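Local coordinates for protein thioredoxin Reductase (PDB 4F82) that probably reduces hydrogen peroxide and organic hydroperoxides to water and alcohols as a thiol-dependent peroxiredoxin of the Prx5 type, at residues 48-57 and 138-148. Residues are numbered along the deposited sequence; the frame is centred on the assembly and turned at random.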
ATOM      1  N   LYS A  48      28.350   2.363   6.601  1.00 12.30           N
ATOM      2  CA  LYS A  48      27.522   3.294   7.360  1.00 10.54           C
ATOM      3  C   LYS A  48      27.049   2.724   8.673  1.00 11.66           C
ATOM      4  O   LYS A  48      27.036   1.490   8.876  1.00 10.96           O
ATOM      5  CB  LYS A  48      26.276   3.645   6.555  1.00 10.05           C
ATOM      6  CG  LYS A  48      26.560   4.044   5.150  1.00 10.87           C
ATOM      7  CD  LYS A  48      25.251   4.446   4.485  1.00 11.01           C
ATOM      8  CE  LYS A  48      25.477   4.953   3.063  1.00 16.52           C
ATOM      9  NZ  LYS A  48      24.192   4.892   2.253  1.00 20.04           N
ATOM     10  N   ARG A  49      26.640   3.623   9.565  1.00  9.89           N
ATOM     11  CA  ARG A  49      25.944   3.209  10.756  1.00  9.47           C
ATOM     12  C   ARG A  49      24.476   3.669  10.581  1.00  8.86           C
ATOM     13  O   ARG A  49      24.217   4.864  10.451  1.00  8.87           O
ATOM     14  CB  ARG A  49      26.648   3.834  11.949  1.00 11.17           C
ATOM     15  CG  ARG A  49      26.105   3.412  13.262  1.00 16.28           C
ATOM     16  CD  ARG A  49      27.106   3.759  14.371  1.00 17.45           C
ATOM     17  NE  ARG A  49      26.431   3.654  15.648  1.00  9.81           N
ATOM     18  CZ  ARG A  49      26.320   2.516  16.328  1.00 25.79           C
ATOM     19  NH1 ARG A  49      26.882   1.407  15.850  1.00 25.18           N
ATOM     20  NH2 ARG A  49      25.671   2.490  17.489  1.00 23.60           N
ATOM     21  N   VAL A  50      23.543   2.706  10.540  1.00  8.42           N
ATOM     22  CA  VAL A  50      22.155   2.932  10.078  1.00  7.92           C
ATOM     23  C   VAL A  50      21.126   2.443  11.103  1.00 18.71           C
ATOM     24  O   VAL A  50      21.207   1.319  11.566  1.00  7.54           O
ATOM     25  CB  VAL A  50      21.909   2.167   8.759  1.00  8.58           C
ATOM     26  CG1 VAL A  50      20.443   2.315   8.252  1.00  7.41           C
ATOM     27  CG2 VAL A  50      22.888   2.614   7.695  1.00 12.64           C
ATOM     28  N   VAL A  51      20.164   3.282  11.456  1.00  7.26           N
ATOM     29  CA  VAL A  51      19.012   2.802  12.205  1.00  6.92           C
ATOM     30  C   VAL A  51      17.918   2.452  11.222  1.00  6.61           C
ATOM     31  O   VAL A  51      17.548   3.290  10.396  1.00 11.52           O
ATOM     32  CB  VAL A  51      18.432   3.896  13.171  1.00 10.88           C
ATOM     33  CG1 VAL A  51      17.089   3.423  13.771  1.00  9.05           C
ATOM     34  CG2 VAL A  51      19.442   4.272  14.282  1.00  8.80           C
ATOM     35  N   ILE A  52      17.394   1.230  11.301  1.00  6.48           N
ATOM     36  CA  ILE A  52      16.234   0.844  10.495  1.00  7.86           C
ATOM     37  C   ILE A  52      15.070   0.546  11.408  1.00  6.91           C
ATOM     38  O   ILE A  52      15.201  -0.304  12.305  1.00  8.57           O
ATOM     39  CB  ILE A  52      16.518  -0.425   9.677  1.00  9.62           C
ATOM     40  CG1 ILE A  52      17.747  -0.214   8.774  1.00 13.90           C
ATOM     41  CG2 ILE A  52      15.318  -0.775   8.819  1.00  6.19           C
ATOM     42  CD1 ILE A  52      18.216  -1.538   8.066  1.00  6.95           C
ATOM     43  N   PHE A  53      13.942   1.251  11.224  1.00  5.85           N
ATOM     44  CA  PHE A  53      12.734   0.852  11.950  1.00  5.75           C
ATOM     45  C   PHE A  53      11.685   0.426  10.905  1.00  6.97           C
ATOM     46  O   PHE A  53      11.499   1.097   9.883  1.00  6.55           O
ATOM     47  CB  PHE A  53      12.238   1.932  12.948  1.00  5.76           C
ATOM     48  CG  PHE A  53      11.726   3.193  12.304  1.00  5.70           C
ATOM     49  CD1 PHE A  53      10.341   3.411  12.129  1.00  5.61           C
ATOM     50  CD2 PHE A  53      12.603   4.161  11.851  1.00  5.80           C
ATOM     51  CE1 PHE A  53       9.862   4.602  11.540  1.00  7.59           C
ATOM     52  CE2 PHE A  53      12.119   5.352  11.243  1.00  9.19           C
ATOM     53  CZ  PHE A  53      10.757   5.570  11.079  1.00 10.29           C
ATOM     54  N   GLY A  54      11.113  -0.756  11.114  1.00  8.13           N
ATOM     55  CA  GLY A  54      10.098  -1.272  10.233  1.00 10.02           C
ATOM     56  C   GLY A  54       8.766  -1.128  10.947  1.00  8.47           C
ATOM     57  O   GLY A  54       8.682  -1.161  12.182  1.00  7.48           O
ATOM     58  N   LEU A  55       7.706  -0.991  10.172  1.00  8.76           N
ATOM     59  CA  LEU A  55       6.374  -0.837  10.778  1.00  6.59           C
ATOM     60  C   LEU A  55       5.345  -1.411   9.791  1.00  5.79           C
ATOM     61  O   LEU A  55       5.680  -1.663   8.624  1.00  8.84           O
ATOM     62  CB  LEU A  55       6.129   0.653  11.112  1.00  5.62           C
ATOM     63  CG  LEU A  55       6.513   1.769  10.137  1.00 11.19           C
ATOM     64  CD1 LEU A  55       5.645   1.767   8.832  1.00  9.09           C
ATOM     65  CD2 LEU A  55       6.421   3.124  10.820  1.00  7.39           C
ATOM     66  N   PRO A  56       4.105  -1.650  10.252  1.00  5.98           N
ATOM     67  CA  PRO A  56       3.105  -2.367   9.454  1.00  6.18           C
ATOM     68  C   PRO A  56       2.526  -1.667   8.211  1.00  6.12           C
ATOM     69  O   PRO A  56       2.145  -2.374   7.279  1.00  6.29           O
ATOM     70  CB  PRO A  56       1.981  -2.630  10.468  1.00  6.47           C
ATOM     71  CG  PRO A  56       2.673  -2.684  11.790  1.00  7.53           C
ATOM     72  CD  PRO A  56       3.727  -1.597  11.676  1.00  6.13           C
ATOM     73  N   GLY A  57       2.410  -0.341   8.199  1.00  9.64           N
ATOM     74  CA  GLY A  57       1.889   0.283   6.999  1.00  6.01           C
ATOM     75  C   GLY A  57       1.887   1.797   6.944  1.00  9.84           C
ATOM     76  O   GLY A  57       1.534   2.477   7.935  1.00  9.16           O
ATOM     77  N   ARG A 138       2.464  -8.093   6.079  1.00  6.92           N
ATOM     78  CA  ARG A 138       3.122  -6.813   6.337  1.00  5.82           C
ATOM     79  C   ARG A 138       4.312  -7.022   7.287  1.00  5.98           C
ATOM     80  O   ARG A 138       4.640  -8.166   7.669  1.00  7.17           O
ATOM     81  CB  ARG A 138       2.107  -5.845   6.991  1.00  5.76           C
ATOM     82  CG  ARG A 138       0.909  -5.446   6.114  1.00 10.88           C
ATOM     83  CD  ARG A 138       1.371  -4.711   4.830  1.00 13.75           C
ATOM     84  NE  ARG A 138       0.220  -4.235   4.051  1.00  5.97           N
ATOM     85  CZ  ARG A 138      -0.186  -2.971   4.052  1.00  6.63           C
ATOM     86  NH1 ARG A 138       0.459  -2.077   4.803  1.00  5.73           N
ATOM     87  NH2 ARG A 138      -1.236  -2.604   3.315  1.00  7.80           N
ATOM     88  N   SER A 139       4.949  -5.947   7.709  1.00  5.37           N
ATOM     89  CA  SER A 139       6.082  -6.098   8.652  1.00  5.31           C
ATOM     90  C   SER A 139       5.626  -6.041  10.113  1.00  8.78           C
ATOM     91  O   SER A 139       4.663  -5.342  10.444  1.00  5.66           O
ATOM     92  CB  SER A 139       7.120  -4.992   8.408  1.00  5.02           C
ATOM     93  OG  SER A 139       8.284  -5.194   9.223  1.00  8.82           O
ATOM     94  N   LEU A 140       6.309  -6.781  10.998  1.00  8.23           N
ATOM     95  CA  LEU A 140       6.233  -6.499  12.432  1.00  5.66           C
ATOM     96  C   LEU A 140       6.779  -5.103  12.627  1.00  9.56           C
ATOM     97  O   LEU A 140       7.537  -4.583  11.744  1.00  7.86           O
ATOM     98  CB  LEU A 140       7.075  -7.505  13.263  1.00  6.97           C
ATOM     99  CG  LEU A 140       6.490  -8.917  13.313  1.00  7.72           C
ATOM    100  CD1 LEU A 140       7.503  -9.904  13.849  1.00  6.71           C
ATOM    101  CD2 LEU A 140       5.205  -8.924  14.162  1.00  9.91           C
ATOM    102  N   ARG A 141       6.461  -4.513  13.777  1.00  5.44           N
ATOM    103  CA  ARG A 141       7.090  -3.242  14.150  1.00 10.33           C
ATOM    104  C   ARG A 141       8.430  -3.511  14.878  1.00 10.85           C
ATOM    105  O   ARG A 141       8.464  -4.273  15.854  1.00  7.81           O
ATOM    106  CB  ARG A 141       6.147  -2.420  15.047  1.00 11.60           C
ATOM    107  CG  ARG A 141       6.545  -0.923  15.127  1.00  9.89           C
ATOM    108  CD  ARG A 141       5.665  -0.149  16.133  1.00  6.24           C
ATOM    109  NE  ARG A 141       4.252  -0.231  15.766  1.00  6.75           N
ATOM    110  CZ  ARG A 141       3.629   0.555  14.882  1.00  8.33           C
ATOM    111  NH1 ARG A 141       4.300   1.498  14.213  1.00 10.92           N
ATOM    112  NH2 ARG A 141       2.333   0.366  14.639  1.00  8.69           N
ATOM    113  N   TYR A 142       9.526  -2.902  14.416  1.00  5.16           N
ATOM    114  CA  TYR A 142      10.819  -3.099  15.093  1.00  5.30           C
ATOM    115  C   TYR A 142      11.784  -1.945  14.896  1.00  5.17           C
ATOM    116  O   TYR A 142      11.591  -1.074  14.052  1.00  5.81           O
ATOM    117  CB  TYR A 142      11.482  -4.381  14.569  1.00  5.42           C
ATOM    118  CG  TYR A 142      11.835  -4.253  13.105  1.00  5.21           C
ATOM    119  CD1 TYR A 142      13.067  -3.737  12.700  1.00  5.16           C
ATOM    120  CD2 TYR A 142      10.929  -4.637  12.133  1.00  5.13           C
ATOM    121  CE1 TYR A 142      13.381  -3.603  11.342  1.00  7.64           C
ATOM    122  CE2 TYR A 142      11.227  -4.516  10.771  1.00 12.10           C
ATOM    123  CZ  TYR A 142      12.451  -3.999  10.394  1.00 11.12           C
ATOM    124  OH  TYR A 142      12.713  -3.903   9.050  1.00  9.84           O
ATOM    125  N   ALA A 143      12.873  -1.946  15.652  1.00  6.35           N
ATOM    126  CA  ALA A 143      13.988  -1.107  15.249  1.00  5.31           C
ATOM    127  C   ALA A 143      15.290  -1.863  15.444  1.00  5.55           C
ATOM    128  O   ALA A 143      15.446  -2.628  16.425  1.00  9.24           O
ATOM    129  CB  ALA A 143      14.011   0.271  15.991  1.00  8.13           C
ATOM    130  N   MET A 144      16.206  -1.681  14.499  1.00  6.70           N
ATOM    131  CA  MET A 144      17.551  -2.236  14.627  1.00  6.69           C
ATOM    132  C   MET A 144      18.620  -1.234  14.237  1.00  7.76           C
ATOM    133  O   MET A 144      18.390  -0.323  13.429  1.00  7.30           O
ATOM    134  CB  MET A 144      17.691  -3.507  13.786  1.00  6.95           C
ATOM    135  CG  MET A 144      17.315  -3.354  12.322  1.00  9.41           C
ATOM    136  SD  MET A 144      17.312  -4.986  11.539  1.00 12.62           S
ATOM    137  CE  MET A 144      16.792  -4.516   9.881  1.00 19.91           C
ATOM    138  N   VAL A 145      19.798  -1.395  14.838  1.00  8.99           N
ATOM    139  CA  VAL A 145      20.940  -0.570  14.503  1.00  7.43           C
ATOM    140  C   VAL A 145      21.970  -1.501  13.847  1.00  6.71           C
ATOM    141  O   VAL A 145      22.263  -2.617  14.333  1.00 11.80           O
ATOM    142  CB  VAL A 145      21.532   0.117  15.755  1.00  7.74           C
ATOM    143  CG1 VAL A 145      22.753   0.894  15.380  1.00  9.01           C
ATOM    144  CG2 VAL A 145      20.429   1.035  16.429  1.00  6.53           C
ATOM    145  N   ILE A 146      22.490  -1.017  12.720  1.00 11.27           N
ATOM    146  CA  ILE A 146      23.357  -1.784  11.842  0.95  9.46           C
ATOM    147  C   ILE A 146      24.674  -1.067  11.710  1.00 11.61           C
ATOM    148  O   ILE A 146      24.705   0.152  11.518  1.00  7.85           O
ATOM    149  CB  ILE A 146      22.741  -1.878  10.437  0.95  6.74           C
ATOM    150  CG1 ILE A 146      21.244  -2.232  10.563  0.95  9.98           C
ATOM    151  CG2 ILE A 146      23.568  -2.845   9.533  0.95 12.86           C
ATOM    152  CD1 ILE A 146      20.988  -3.583  11.209  0.95  6.48           C
ATOM    153  N   ASP A 147      25.757  -1.809  11.833  1.00  7.91           N
ATOM    154  CA  ASP A 147      27.092  -1.224  11.726  1.00  8.39           C
ATOM    155  C   ASP A 147      27.936  -2.354  11.202  1.00 14.35           C
ATOM    156  O   ASP A 147      27.818  -3.491  11.687  1.00 11.45           O
ATOM    157  CB  ASP A 147      27.550  -0.753  13.116  1.00 11.71           C
ATOM    158  CG  ASP A 147      28.693   0.244  13.067  1.00 16.87           C
ATOM    159  OD1 ASP A 147      29.186   0.589  11.955  1.00 16.84           O
ATOM    160  OD2 ASP A 147      29.112   0.675  14.179  1.00 15.67           O
ATOM    161  N   GLY A 148      28.762  -2.057  10.198  1.00 18.19           N
ATOM    162  CA  GLY A 148      29.571  -3.078   9.555  1.00 17.83           C
ATOM    163  C   GLY A 148      28.719  -4.153   8.899  1.00 13.06           C
ATOM    164  O   GLY A 148      29.142  -5.310   8.792  1.00 16.98           O
TER
HETATM  165  O   HOH W   1      29.409   0.127   8.471  1.00 14.29           O
HETATM  166  O   HOH W   2       4.810  -3.250   6.735  1.00  4.36           O
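The Y142 ring lies with one face over the backbone of G54, whose CA forms a CH-pi contact 3.8 Å from the ring centroid, and S139 OG sits at the ring's edge. Y142 CG stands between its own backbone N and carbonyl carbon (chi1 65°), which folds the ring across onto the neighbouring strand; glycine, having no side chain, lets it settle there. The R141 guanidinium takes P56 CD over one face, toward the rim; its NH1 is hydrogen-bonded to H67, and this arginine also touches C63, the predicted peroxidatic cysteine. V145 CG1 likewise lies over one face of the R49 guanidinium, toward the rim, while at its edge NH1 makes a salt bridge to D147 OD2 (2.9 Å), arriving 42° out of the carboxylate plane.

Strands 49-55 and 142-147 are antiparallel neighbours in the central sheet of the thioredoxin fold, and 49-55 pairs in parallel with 85-90 along its other edge. V50/I146, I52/M144 and G54/Y142 are hydrogen-bonded pairs with two N-H...O bonds each, such as I52 N to M144 O at 2.8 Å; V51/V145 and F53/A143 are the non-hydrogen-bonded pairs between them. On the Y142 face, unbranched M144 runs alongside I52, bringing CE to 3.8 Å from I52 CD1. On the opposite face, small A143 fits against F53 CB and helix 61-80. R138, salt-bridged through NH2 to D93 of the second subunit, directs NH1 onto a lone pair of P56 O at 3.0 Å.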